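Local atomic coordinates of formate-dependent phosphoribosylglycinamide formyltransferase (Mycobacterium tuberculosis H37Rv, PDB entry 6KHR), a protein that belongs to the ATP-grasp superfamily of enzymes, its chain combining a Rossmann-like parallel alpha/beta portion with the antiparallel sheet of an ATP-grasp domain. Residues 28-33 with 53-58; 287-292 with 330-335; 104-109 with 120-125. One frame throughout, in Å; residues are numbered along the deposited sequence.

Contact 1 (28-33 with 53-58); sequences RVMLLG and IAVDGY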
ATOM      1  N   ARG A  28       3.751   6.960 -19.325  1.00 53.46           N
ATOM      2  CA  ARG A  28       4.676   7.739 -18.508  1.00 53.31           C
ATOM      3  C   ARG A  28       3.910   8.831 -17.775  1.00 55.13           C
ATOM      4  O   ARG A  28       3.256   9.672 -18.406  1.00 52.57           O
ATOM      5  CB  ARG A  28       5.794   8.334 -19.363  1.00 49.51           C
ATOM      6  CG  ARG A  28       7.141   7.603 -19.244  1.00 70.56           C
ATOM      7  CD  ARG A  28       8.041   7.828 -20.459  1.00 85.94           C
ATOM      8  NE  ARG A  28       7.838   9.156 -21.027  1.00 98.03           N
ATOM      9  CZ  ARG A  28       8.550  10.228 -20.693  1.00108.58           C
ATOM     10  NH1 ARG A  28       9.530  10.127 -19.804  1.00112.69           N
ATOM     11  NH2 ARG A  28       8.281  11.400 -21.252  1.00107.89           N
ATOM     12  N   VAL A  29       3.972   8.795 -16.451  1.00 59.12           N
ATOM     13  CA  VAL A  29       3.302   9.753 -15.584  1.00 61.27           C
ATOM     14  C   VAL A  29       4.382  10.621 -14.966  1.00 66.15           C
ATOM     15  O   VAL A  29       5.459  10.128 -14.624  1.00 70.20           O
ATOM     16  CB  VAL A  29       2.466   9.048 -14.491  1.00 51.26           C
ATOM     17  CG1 VAL A  29       1.643  10.052 -13.692  1.00 33.64           C
ATOM     18  CG2 VAL A  29       1.565   7.983 -15.095  1.00 34.25           C
ATOM     19  N   MET A  30       4.109  11.908 -14.837  1.00 57.58           N
ATOM     20  CA  MET A  30       5.051  12.836 -14.236  1.00 54.99           C
ATOM     21  C   MET A  30       4.404  13.431 -12.998  1.00 50.14           C
ATOM     22  O   MET A  30       3.277  13.925 -13.060  1.00 46.90           O
ATOM     23  CB  MET A  30       5.467  13.929 -15.229  1.00 61.34           C
ATOM     24  CG  MET A  30       6.542  14.849 -14.706  1.00 74.88           C
ATOM     25  SD  MET A  30       6.984  16.181 -15.838  1.00 80.98           S
ATOM     26  CE  MET A  30       7.886  15.287 -17.097  1.00 77.70           C
ATOM     27  N   LEU A  31       5.112  13.378 -11.883  1.00 55.33           N
ATOM     28  CA  LEU A  31       4.603  13.832 -10.594  1.00 53.63           C
ATOM     29  C   LEU A  31       5.280  15.145 -10.220  1.00 54.84           C
ATOM     30  O   LEU A  31       6.484  15.181  -9.953  1.00 57.64           O
ATOM     31  CB  LEU A  31       4.849  12.779  -9.519  1.00 52.80           C
ATOM     32  CG  LEU A  31       4.140  11.434  -9.635  1.00 50.37           C
ATOM     33  CD1 LEU A  31       4.559  10.584  -8.473  1.00 49.14           C
ATOM     34  CD2 LEU A  31       2.647  11.617  -9.623  1.00 48.50           C
ATOM     35  N   LEU A  32       4.503  16.222 -10.188  1.00 53.48           N
ATOM     36  CA  LEU A  32       4.989  17.501  -9.681  1.00 52.85           C
ATOM     37  C   LEU A  32       4.886  17.476  -8.158  1.00 56.30           C
ATOM     38  O   LEU A  32       3.784  17.527  -7.586  1.00 49.83           O
ATOM     39  CB  LEU A  32       4.195  18.654 -10.291  1.00 54.16           C
ATOM     40  CG  LEU A  32       4.636  19.235 -11.645  1.00 59.17           C
ATOM     41  CD1 LEU A  32       5.473  18.267 -12.472  1.00 52.79           C
ATOM     42  CD2 LEU A  32       3.440  19.724 -12.451  1.00 55.48           C
ATOM     43  N   GLY A  33       6.028  17.368  -7.501  1.00 60.31           N
ATOM     44  CA  GLY A  33       6.085  17.169  -6.065  1.00 65.15           C
ATOM     45  C   GLY A  33       6.602  15.772  -5.777  1.00 69.42           C
ATOM     46  O   GLY A  33       6.248  14.802  -6.461  1.00 67.80           O
ATOM     47  N   ILE A  53       8.063   9.683 -13.453  1.00 50.77           N
ATOM     48  CA  ILE A  53       9.077  10.716 -13.304  1.00 52.03           C
ATOM     49  C   ILE A  53       8.708  11.541 -12.079  1.00 49.92           C
ATOM     50  O   ILE A  53       7.601  12.087 -12.009  1.00 56.20           O
ATOM     51  CB  ILE A  53       9.143  11.597 -14.558  1.00 68.47           C
ATOM     52  CG1 ILE A  53       9.337  10.729 -15.801  1.00 68.07           C
ATOM     53  CG2 ILE A  53      10.216  12.668 -14.419  1.00 80.54           C
ATOM     54  CD1 ILE A  53       8.616  11.279 -17.016  1.00 63.01           C
ATOM     55  N   ALA A  54       9.617  11.636 -11.116  1.00 50.41           N
ATOM     56  CA  ALA A  54       9.389  12.440  -9.923  1.00 57.69           C
ATOM     57  C   ALA A  54      10.165  13.749 -10.034  1.00 59.90           C
ATOM     58  O   ALA A  54      11.394  13.746 -10.179  1.00 58.74           O
ATOM     59  CB  ALA A  54       9.773  11.683  -8.652  1.00 50.62           C
ATOM     60  N   VAL A  55       9.440  14.860  -9.969  1.00 63.58           N
ATOM     61  CA  VAL A  55      10.000  16.199 -10.094  1.00 74.93           C
ATOM     62  C   VAL A  55       9.871  16.893  -8.751  1.00 80.37           C
ATOM     63  O   VAL A  55       8.832  16.787  -8.090  1.00 77.49           O
ATOM     64  CB  VAL A  55       9.287  17.009 -11.197  1.00 67.32           C
ATOM     65  CG1 VAL A  55       9.904  18.374 -11.314  1.00 56.07           C
ATOM     66  CG2 VAL A  55       9.335  16.271 -12.530  1.00 63.63           C
ATOM     67  N   ASP A  56      10.924  17.601  -8.345  1.00 83.50           N
ATOM     68  CA  ASP A  56      10.847  18.456  -7.167  1.00 84.90           C
ATOM     69  C   ASP A  56      11.961  19.492  -7.237  1.00 84.53           C
ATOM     70  O   ASP A  56      12.763  19.506  -8.176  1.00 88.66           O
ATOM     71  CB  ASP A  56      10.913  17.640  -5.874  1.00 84.31           C
ATOM     72  CG  ASP A  56      10.207  18.334  -4.719  1.00 86.82           C
ATOM     73  OD1 ASP A  56      10.275  19.587  -4.662  1.00 84.96           O
ATOM     74  OD2 ASP A  56       9.571  17.639  -3.893  1.00 85.86           O
ATOM     75  N   GLY A  57      11.994  20.372  -6.232  1.00 75.92           N
ATOM     76  CA  GLY A  57      12.982  21.435  -6.148  1.00 69.54           C
ATOM     77  C   GLY A  57      14.369  21.029  -5.682  1.00 80.84           C
ATOM     78  O   GLY A  57      15.361  21.486  -6.255  1.00 86.73           O
ATOM     79  N   TYR A  58      14.461  20.176  -4.656  1.00 81.91           N
ATOM     80  CA  TYR A  58      15.710  19.779  -4.010  1.00 78.75           C
ATOM     81  C   TYR A  58      16.108  18.363  -4.427  1.00 87.75           C
ATOM     82  O   TYR A  58      15.400  17.678  -5.168  1.00 94.60           O
ATOM     83  CB  TYR A  58      15.589  19.882  -2.487  1.00 69.32           C
ATOM     84  CG  TYR A  58      14.513  19.007  -1.883  1.00 72.39           C
ATOM     85  CD1 TYR A  58      13.164  19.309  -2.054  1.00 65.62           C
ATOM     86  CD2 TYR A  58      14.842  17.885  -1.126  1.00 75.75           C
ATOM     87  CE1 TYR A  58      12.173  18.514  -1.497  1.00 66.64           C
ATOM     88  CE2 TYR A  58      13.848  17.081  -0.563  1.00 72.08           C
ATOM     89  CZ  TYR A  58      12.523  17.401  -0.753  1.00 72.37           C
ATOM     90  OH  TYR A  58      11.539  16.620  -0.203  1.00 78.19           O
TER
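Met30, Ile53 and Val55 form the apolar centre of this pair of parallel strands, with Met30 CG lying 3.8 Å from Val55 CG2 as the two side chains cross at a slant. Met30 leaves the backbone with CG anti to its own N (chi1 -175°) and stays extended as far as SD; the bend beyond brings CE alongside Ile53, 4.1 Å from its CD1. Leu32 joins them on the same face, its CD1 4.2 Å from Val55 CB, while Leu31 and Ala54 point to the other face.

Beneath the side chains the backbones bond alternately. Ile53 N gives to Val29 O (2.9 Å), Leu31 N to Ile53 O (2.8 Å) and Val55 N to Leu31 O (3.0 Å). The last bond, Gly33 N to Val55 O, is more bent (144°). At the edges, the Arg28 guanidinium lies obliquely against the methyl CD1 of Ile53, and Asp56 OD2 accepts from Ser34 N.

The pair is a worked example of the beta-alpha-beta unit: helix 36-47 makes the crossover and packs on Leu31 and Val29, strand 92-95 flanks 28-32, and strand 69-72 lies beyond 51-56.

Contact 2 (287-292 with 330-335); sequences RGVFGV and ARAILG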
ATOM      1  N   ARG A 287     -10.602  14.308 -14.401  1.00 53.04           N
ATOM      2  CA  ARG A 287     -10.355  13.130 -13.590  1.00 46.00           C
ATOM      3  C   ARG A 287      -9.519  13.486 -12.361  1.00 40.06           C
ATOM      4  O   ARG A 287      -8.749  14.445 -12.366  1.00 44.63           O
ATOM      5  CB  ARG A 287      -9.654  12.064 -14.427  1.00 37.50           C
ATOM      6  CG  ARG A 287     -10.546  10.887 -14.777  1.00 34.03           C
ATOM      7  CD  ARG A 287     -10.041  10.133 -15.980  1.00 46.24           C
ATOM      8  NE  ARG A 287      -8.590  10.169 -16.083  1.00 57.02           N
ATOM      9  CZ  ARG A 287      -7.927  10.200 -17.232  1.00 65.16           C
ATOM     10  NH1 ARG A 287      -8.590  10.221 -18.376  1.00 64.19           N
ATOM     11  NH2 ARG A 287      -6.603  10.221 -17.239  1.00 61.67           N
ATOM     12  N   GLY A 288      -9.677  12.714 -11.301  1.00 44.27           N
ATOM     13  CA  GLY A 288      -8.841  12.924 -10.140  1.00 43.94           C
ATOM     14  C   GLY A 288      -9.464  12.386  -8.872  1.00 34.20           C
ATOM     15  O   GLY A 288     -10.545  11.799  -8.871  1.00 41.66           O
ATOM     16  N   VAL A 289      -8.732  12.588  -7.784  1.00 44.14           N
ATOM     17  CA  VAL A 289      -9.186  12.252  -6.449  1.00 42.46           C
ATOM     18  C   VAL A 289      -9.247  13.550  -5.671  1.00 34.87           C
ATOM     19  O   VAL A 289      -8.243  14.268  -5.571  1.00 46.62           O
ATOM     20  CB  VAL A 289      -8.264  11.241  -5.749  1.00 38.67           C
ATOM     21  CG1 VAL A 289      -8.708  11.064  -4.364  1.00 42.54           C
ATOM     22  CG2 VAL A 289      -8.337   9.920  -6.444  1.00 33.41           C
ATOM     23  N   PHE A 290     -10.415  13.869  -5.153  1.00 46.15           N
ATOM     24  CA  PHE A 290     -10.627  15.143  -4.491  1.00 49.53           C
ATOM     25  C   PHE A 290     -10.964  14.884  -3.034  1.00 45.96           C
ATOM     26  O   PHE A 290     -11.724  13.964  -2.718  1.00 49.44           O
ATOM     27  CB  PHE A 290     -11.745  15.942  -5.176  1.00 46.16           C
ATOM     28  CG  PHE A 290     -11.461  16.287  -6.615  1.00 39.02           C
ATOM     29  CD1 PHE A 290     -11.540  15.318  -7.613  1.00 44.18           C
ATOM     30  CD2 PHE A 290     -11.126  17.587  -6.976  1.00 49.78           C
ATOM     31  CE1 PHE A 290     -11.282  15.634  -8.929  1.00 45.32           C
ATOM     32  CE2 PHE A 290     -10.862  17.910  -8.305  1.00 48.96           C
ATOM     33  CZ  PHE A 290     -10.943  16.929  -9.279  1.00 49.49           C
ATOM     34  N   GLY A 291     -10.364  15.685  -2.146  1.00 38.90           N
ATOM     35  CA  GLY A 291     -10.719  15.681  -0.751  1.00 37.03           C
ATOM     36  C   GLY A 291     -11.560  16.907  -0.455  1.00 50.38           C
ATOM     37  O   GLY A 291     -11.124  18.045  -0.675  1.00 49.67           O
ATOM     38  N   VAL A 292     -12.776  16.674   0.002  1.00 46.44           N
ATOM     39  CA  VAL A 292     -13.709  17.769   0.231  1.00 51.17           C
ATOM     40  C   VAL A 292     -13.880  17.903   1.727  1.00 42.75           C
ATOM     41  O   VAL A 292     -14.303  16.951   2.398  1.00 32.78           O
ATOM     42  CB  VAL A 292     -15.058  17.543  -0.460  1.00 43.25           C
ATOM     43  CG1 VAL A 292     -16.065  18.544   0.041  1.00 41.35           C
ATOM     44  CG2 VAL A 292     -14.901  17.666  -1.930  1.00 43.87           C
ATOM     45  N   ALA A 330      -3.876   6.517  -8.412  1.00 36.25           N
ATOM     46  CA  ALA A 330      -3.194   5.875  -9.526  1.00 37.36           C
ATOM     47  C   ALA A 330      -4.194   5.442 -10.595  1.00 44.32           C
ATOM     48  O   ALA A 330      -3.985   5.699 -11.787  1.00 43.73           O
ATOM     49  CB  ALA A 330      -2.359   4.692  -9.043  1.00 29.62           C
ATOM     50  N   ARG A 331      -5.313   4.826 -10.190  1.00 41.03           N
ATOM     51  CA  ARG A 331      -6.296   4.390 -11.188  1.00 39.80           C
ATOM     52  C   ARG A 331      -6.981   5.570 -11.875  1.00 38.92           C
ATOM     53  O   ARG A 331      -7.223   5.520 -13.092  1.00 37.00           O
ATOM     54  CB  ARG A 331      -7.325   3.458 -10.557  1.00 29.84           C
ATOM     55  CG  ARG A 331      -6.718   2.178 -10.046  1.00 29.82           C
ATOM     56  CD  ARG A 331      -7.790   1.153  -9.677  1.00 35.79           C
ATOM     57  NE  ARG A 331      -7.218  -0.065  -9.108  1.00 40.71           N
ATOM     58  CZ  ARG A 331      -7.853  -1.232  -9.028  1.00 38.50           C
ATOM     59  NH1 ARG A 331      -9.097  -1.352  -9.484  1.00 30.29           N
ATOM     60  NH2 ARG A 331      -7.245  -2.280  -8.494  1.00 38.94           N
ATOM     61  N   ALA A 332      -7.261   6.654 -11.129  1.00 33.87           N
ATOM     62  CA  ALA A 332      -7.923   7.831 -11.709  1.00 42.18           C
ATOM     63  C   ALA A 332      -7.040   8.525 -12.741  1.00 45.77           C
ATOM     64  O   ALA A 332      -7.516   8.914 -13.812  1.00 43.37           O
ATOM     65  CB  ALA A 332      -8.311   8.819 -10.607  1.00 46.57           C
ATOM     66  N   ILE A 333      -5.756   8.713 -12.422  1.00 42.81           N
ATOM     67  CA  ILE A 333      -4.808   9.306 -13.363  1.00 39.06           C
ATOM     68  C   ILE A 333      -4.843   8.561 -14.685  1.00 40.99           C
ATOM     69  O   ILE A 333      -4.847   9.166 -15.763  1.00 33.26           O
ATOM     70  CB  ILE A 333      -3.389   9.295 -12.769  1.00 31.57           C
ATOM     71  CG1 ILE A 333      -3.236  10.356 -11.693  1.00 34.66           C
ATOM     72  CG2 ILE A 333      -2.333   9.463 -13.856  1.00 32.53           C
ATOM     73  CD1 ILE A 333      -2.045  10.111 -10.861  1.00 41.58           C
ATOM     74  N   LEU A 334      -4.843   7.236 -14.620  1.00 42.82           N
ATOM     75  CA  LEU A 334      -4.748   6.395 -15.797  1.00 53.28           C
ATOM     76  C   LEU A 334      -6.109   6.063 -16.395  1.00 50.25           C
ATOM     77  O   LEU A 334      -6.162   5.363 -17.414  1.00 44.55           O
ATOM     78  CB  LEU A 334      -3.993   5.098 -15.451  1.00 53.15           C
ATOM     79  CG  LEU A 334      -2.521   5.162 -15.002  1.00 50.93           C
ATOM     80  CD1 LEU A 334      -2.034   3.773 -14.656  1.00 33.03           C
ATOM     81  CD2 LEU A 334      -1.601   5.797 -16.051  1.00 34.04           C
ATOM     82  N   GLY A 335      -7.202   6.516 -15.782  1.00 35.22           N
ATOM     83  CA  GLY A 335      -8.521   6.326 -16.379  1.00 36.37           C
ATOM     84  C   GLY A 335      -9.058   4.921 -16.258  1.00 40.85           C
ATOM     85  O   GLY A 335      -9.717   4.426 -17.179  1.00 65.39           O
TER
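Ala332 O is gripped by two donors, the side-chain NE of Arg287 at 2.8 Å and the backbone N of Gly335 at 3.1 Å. The first reaches it from the loop just ahead of strand 288-297, nearly in line with the carbonyl bond, although the N-H itself points somewhat off target (139°). The second belongs to the Schellman motif in which Gly335, with its positive phi, brings helix 325-334 to an end. Arginine and helix terminus thus illustrate how a positive side chain can serve the carbonyls of a final helical turn; its charge probably also suits the partial negative charge expected there.

A second bond runs from Arg287 NH2 to Ile333 O, with the donor well above the carbonyl plane (44° out of it); its modelled length is too short to be taken literally. Both oxygens lie near the edge of the guanidinium, each tilted out of its plane, and Gly335 CA lies over one face, 3.8 Å above it and displaced toward the rim. A bend at chi3 (32°) in an otherwise stretched chain turns NE and NH2 together toward the successive carbonyls.

Beside this polar grip is a small apolar touch. Ala332 CB projects toward the strand, where it lies 4.3 Å from Val289 CG2. The same methyl also lies near the backbone of Gly288, 4.1 Å from its O.

In the fold, strand 288-297 pairs with strand 224-235, and Phe290 and Val292 pack on helix 267-284. Helix 325-334 in turn lies against the parallel sheet, Ile333 and Leu334 touching Phe92 of strand 92-95 and Ala330 resting on helix 36-47, while Arg331 forms a salt bridge with Asp381 of the second subunit.

Contact 3 (104-109 with 120-125); sequences ALDAVE and PNARAV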
ATOM      1  N   ALA A 104       2.484  27.786 -15.922  1.00 81.74           N
ATOM      2  CA  ALA A 104       3.178  26.757 -16.691  1.00 76.60           C
ATOM      3  C   ALA A 104       2.249  25.597 -17.022  1.00 77.57           C
ATOM      4  O   ALA A 104       2.344  25.012 -18.108  1.00 77.32           O
ATOM      5  CB  ALA A 104       4.407  26.260 -15.934  1.00 70.94           C
ATOM      6  N   LEU A 105       1.339  25.250 -16.106  1.00 75.18           N
ATOM      7  CA  LEU A 105       0.420  24.146 -16.370  1.00 77.67           C
ATOM      8  C   LEU A 105      -0.572  24.506 -17.469  1.00 83.86           C
ATOM      9  O   LEU A 105      -0.904  23.664 -18.312  1.00 84.97           O
ATOM     10  CB  LEU A 105      -0.333  23.748 -15.097  1.00 72.92           C
ATOM     11  CG  LEU A 105       0.344  22.898 -14.020  1.00 68.16           C
ATOM     12  CD1 LEU A 105       1.747  22.482 -14.411  1.00 58.20           C
ATOM     13  CD2 LEU A 105       0.341  23.654 -12.701  1.00 73.78           C
ATOM     14  N   ASP A 106      -1.076  25.742 -17.464  1.00 91.04           N
ATOM     15  CA  ASP A 106      -2.021  26.134 -18.505  1.00102.06           C
ATOM     16  C   ASP A 106      -1.338  26.235 -19.864  1.00 97.13           C
ATOM     17  O   ASP A 106      -1.990  26.035 -20.898  1.00 97.64           O
ATOM     18  CB  ASP A 106      -2.720  27.443 -18.134  1.00110.30           C
ATOM     19  CG  ASP A 106      -4.170  27.223 -17.702  1.00116.21           C
ATOM     20  OD1 ASP A 106      -4.878  26.424 -18.360  1.00116.42           O
ATOM     21  OD2 ASP A 106      -4.600  27.835 -16.699  1.00117.67           O
ATOM     22  N   ALA A 107      -0.035  26.515 -19.881  1.00 90.47           N
ATOM     23  CA  ALA A 107       0.719  26.430 -21.127  1.00 79.33           C
ATOM     24  C   ALA A 107       0.647  25.027 -21.720  1.00 73.42           C
ATOM     25  O   ALA A 107       0.350  24.862 -22.909  1.00 76.77           O
ATOM     26  CB  ALA A 107       2.173  26.838 -20.889  1.00 76.53           C
ATOM     27  N   VAL A 108       0.903  24.005 -20.898  1.00 68.15           N
ATOM     28  CA  VAL A 108       0.906  22.632 -21.397  1.00 72.98           C
ATOM     29  C   VAL A 108      -0.485  22.227 -21.870  1.00 78.76           C
ATOM     30  O   VAL A 108      -0.645  21.614 -22.935  1.00 82.26           O
ATOM     31  CB  VAL A 108       1.441  21.670 -20.322  1.00 79.34           C
ATOM     32  CG1 VAL A 108       1.323  20.219 -20.784  1.00 83.82           C
ATOM     33  CG2 VAL A 108       2.888  22.016 -19.988  1.00 81.67           C
ATOM     34  N   GLU A 109      -1.517  22.556 -21.088  1.00 83.80           N
ATOM     35  CA  GLU A 109      -2.885  22.353 -21.554  1.00 89.07           C
ATOM     36  C   GLU A 109      -3.116  23.049 -22.891  1.00 99.45           C
ATOM     37  O   GLU A 109      -3.588  22.430 -23.853  1.00101.72           O
ATOM     38  CB  GLU A 109      -3.883  22.853 -20.515  1.00 94.66           C
ATOM     39  CG  GLU A 109      -4.361  21.771 -19.567  1.00113.00           C
ATOM     40  CD  GLU A 109      -5.683  22.119 -18.907  1.00126.54           C
ATOM     41  OE1 GLU A 109      -6.223  23.212 -19.206  1.00131.97           O
ATOM     42  OE2 GLU A 109      -6.180  21.295 -18.100  1.00127.03           O
ATOM     43  N   PRO A 120      -4.773  16.396 -11.865  1.00 61.77           N
ATOM     44  CA  PRO A 120      -5.986  17.089 -12.232  1.00 52.85           C
ATOM     45  C   PRO A 120      -5.777  18.197 -13.265  1.00 54.19           C
ATOM     46  O   PRO A 120      -4.684  18.477 -13.559  1.00 53.94           O
ATOM     47  CB  PRO A 120      -6.384  17.700 -10.892  1.00 51.16           C
ATOM     48  CG  PRO A 120      -5.093  17.991 -10.213  1.00 50.24           C
ATOM     49  CD  PRO A 120      -4.178  16.877 -10.634  1.00 55.42           C
ATOM     50  N   ASN A 121      -6.873  18.783 -13.739  1.00 58.24           N
ATOM     51  CA  ASN A 121      -6.938  19.889 -14.728  1.00 55.13           C
ATOM     52  C   ASN A 121      -6.238  21.129 -14.202  1.00 59.77           C
ATOM     53  O   ASN A 121      -6.270  21.348 -13.018  1.00 66.22           O
ATOM     54  CB  ASN A 121      -8.331  20.500 -14.772  1.00 56.88           C
ATOM     55  CG  ASN A 121      -9.309  19.713 -15.602  1.00 72.83           C
ATOM     56  OD1 ASN A 121      -8.930  18.772 -16.269  1.00 86.31           O
ATOM     57  ND2 ASN A 121     -10.562  20.103 -15.574  1.00 62.89           N
ATOM     58  N   ALA A 122      -5.711  21.956 -15.089  1.00 62.54           N
ATOM     59  CA  ALA A 122      -5.080  23.204 -14.629  1.00 60.71           C
ATOM     60  C   ALA A 122      -6.173  24.071 -14.036  1.00 59.12           C
ATOM     61  O   ALA A 122      -5.875  24.895 -13.216  1.00 64.07           O
ATOM     62  CB  ALA A 122      -4.392  23.885 -15.753  1.00 57.22           C
ATOM     63  N   ARG A 123      -7.399  23.884 -14.499  1.00 65.82           N
ATOM     64  CA  ARG A 123      -8.532  24.567 -13.879  1.00 76.54           C
ATOM     65  C   ARG A 123      -8.588  24.277 -12.381  1.00 75.45           C
ATOM     66  O   ARG A 123      -8.576  25.194 -11.552  1.00 85.94           O
ATOM     67  CB  ARG A 123      -9.839  24.145 -14.556  1.00 76.65           C
ATOM     68  CG  ARG A 123     -11.071  24.316 -13.665  1.00 83.90           C
ATOM     69  CD  ARG A 123     -12.307  24.714 -14.457  1.00 89.17           C
ATOM     70  NE  ARG A 123     -13.433  25.060 -13.591  1.00 96.14           N
ATOM     71  CZ  ARG A 123     -13.599  26.249 -13.018  1.00 98.66           C
ATOM     72  NH1 ARG A 123     -12.711  27.215 -13.212  1.00 96.86           N
ATOM     73  NH2 ARG A 123     -14.654  26.475 -12.247  1.00 91.88           N
ATOM     74  N   ALA A 124      -8.629  22.995 -12.020  1.00 61.34           N
ATOM     75  CA  ALA A 124      -8.775  22.621 -10.618  1.00 59.34           C
ATOM     76  C   ALA A 124      -7.597  23.115  -9.790  1.00 62.32           C
ATOM     77  O   ALA A 124      -7.783  23.599  -8.664  1.00 65.50           O
ATOM     78  CB  ALA A 124      -8.921  21.107 -10.498  1.00 64.05           C
ATOM     79  N   VAL A 125      -6.379  22.998 -10.327  1.00 54.34           N
ATOM     80  CA  VAL A 125      -5.191  23.469  -9.621  1.00 56.39           C
ATOM     81  C   VAL A 125      -5.304  24.962  -9.336  1.00 59.93           C
ATOM     82  O   VAL A 125      -5.035  25.418  -8.219  1.00 61.06           O
ATOM     83  CB  VAL A 125      -3.916  23.136 -10.428  1.00 56.31           C
ATOM     84  CG1 VAL A 125      -2.678  23.806  -9.834  1.00 50.39           C
ATOM     85  CG2 VAL A 125      -3.710  21.629 -10.533  1.00 51.09           C
TER
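Glu109 and Asp106 each turn a face of the carboxylate to the same methyl group, CB of Ala122. Above Glu109 the methyl stands almost squarely over CD, at 3.8 Å; Asp106 meets it chiefly through OD1, at 3.7 Å, and the two carboxylate planes are steeply inclined to one another. The backbone N of Ala122 lies over the same face of Glu109 as the methyl, so that one residue occupies that side with both an apolar and a polar group. At OE2, Asn121 CA comes within 3.7 Å.

The setting is a helix-strand-helix passage at the margin of a Rossmann-like parallel sheet: helix 102-109 is followed by strand 117-118, the outermost of the sheet within this chain, and a cis peptide before Pro120 precedes the turn into helix 122-129. Asn121 occupies the N-cap position of that second helix, but its side chain makes no capping bond. Glu109 instead reaches over from the neighbouring helix, its chain extended beyond CG, and accepts the N-H of Ala122 in the first turn. A negative group placed there probably gains from the partial positive charge of the helix start. Asp106 also lies in a long, weak ion pair with Arg126.

On the more buried side the contact becomes apolar. Leu105 CB lies 4.1 Å from Ala122 CB, and Leu105 also packs on Leu118 of the edge strand. Further along the second helix, Leu105 and Val125 cross at about a right angle, tip to tip, with CD2 of Leu105 4.2 Å from CG1 of Val125.

The bond from Ala122 N to Glu109 OE2 is 3.1 Å long and nearly straight at the hydrogen (170°), yet it arrives from well above the carboxylate plane, 63° out of it.

Overall arrangement
Contacts 1 and 2 are buried, whereas contact 3 is only partly so, but the chemistry follows the elements joined rather than burial alone. Regular backbone bonding within the parallel sheet dominates 28-33 with 53-58; in contact 2 a single cationic side chain binds the end of a helix, and in contact 3 an anionic one binds the start of another. Contacts 1 and 3 belong to the same alpha/beta portion and meet where Leu32 CD2 packs on Leu105 CD1 (3.8 Å). Contact 2 joins the antiparallel sheet to a helix lying on that portion: Val29 touches Ile333 and Leu334, and the backbone of Arg287 touches Pro120. Their centres are about 15 to 17 Å apart.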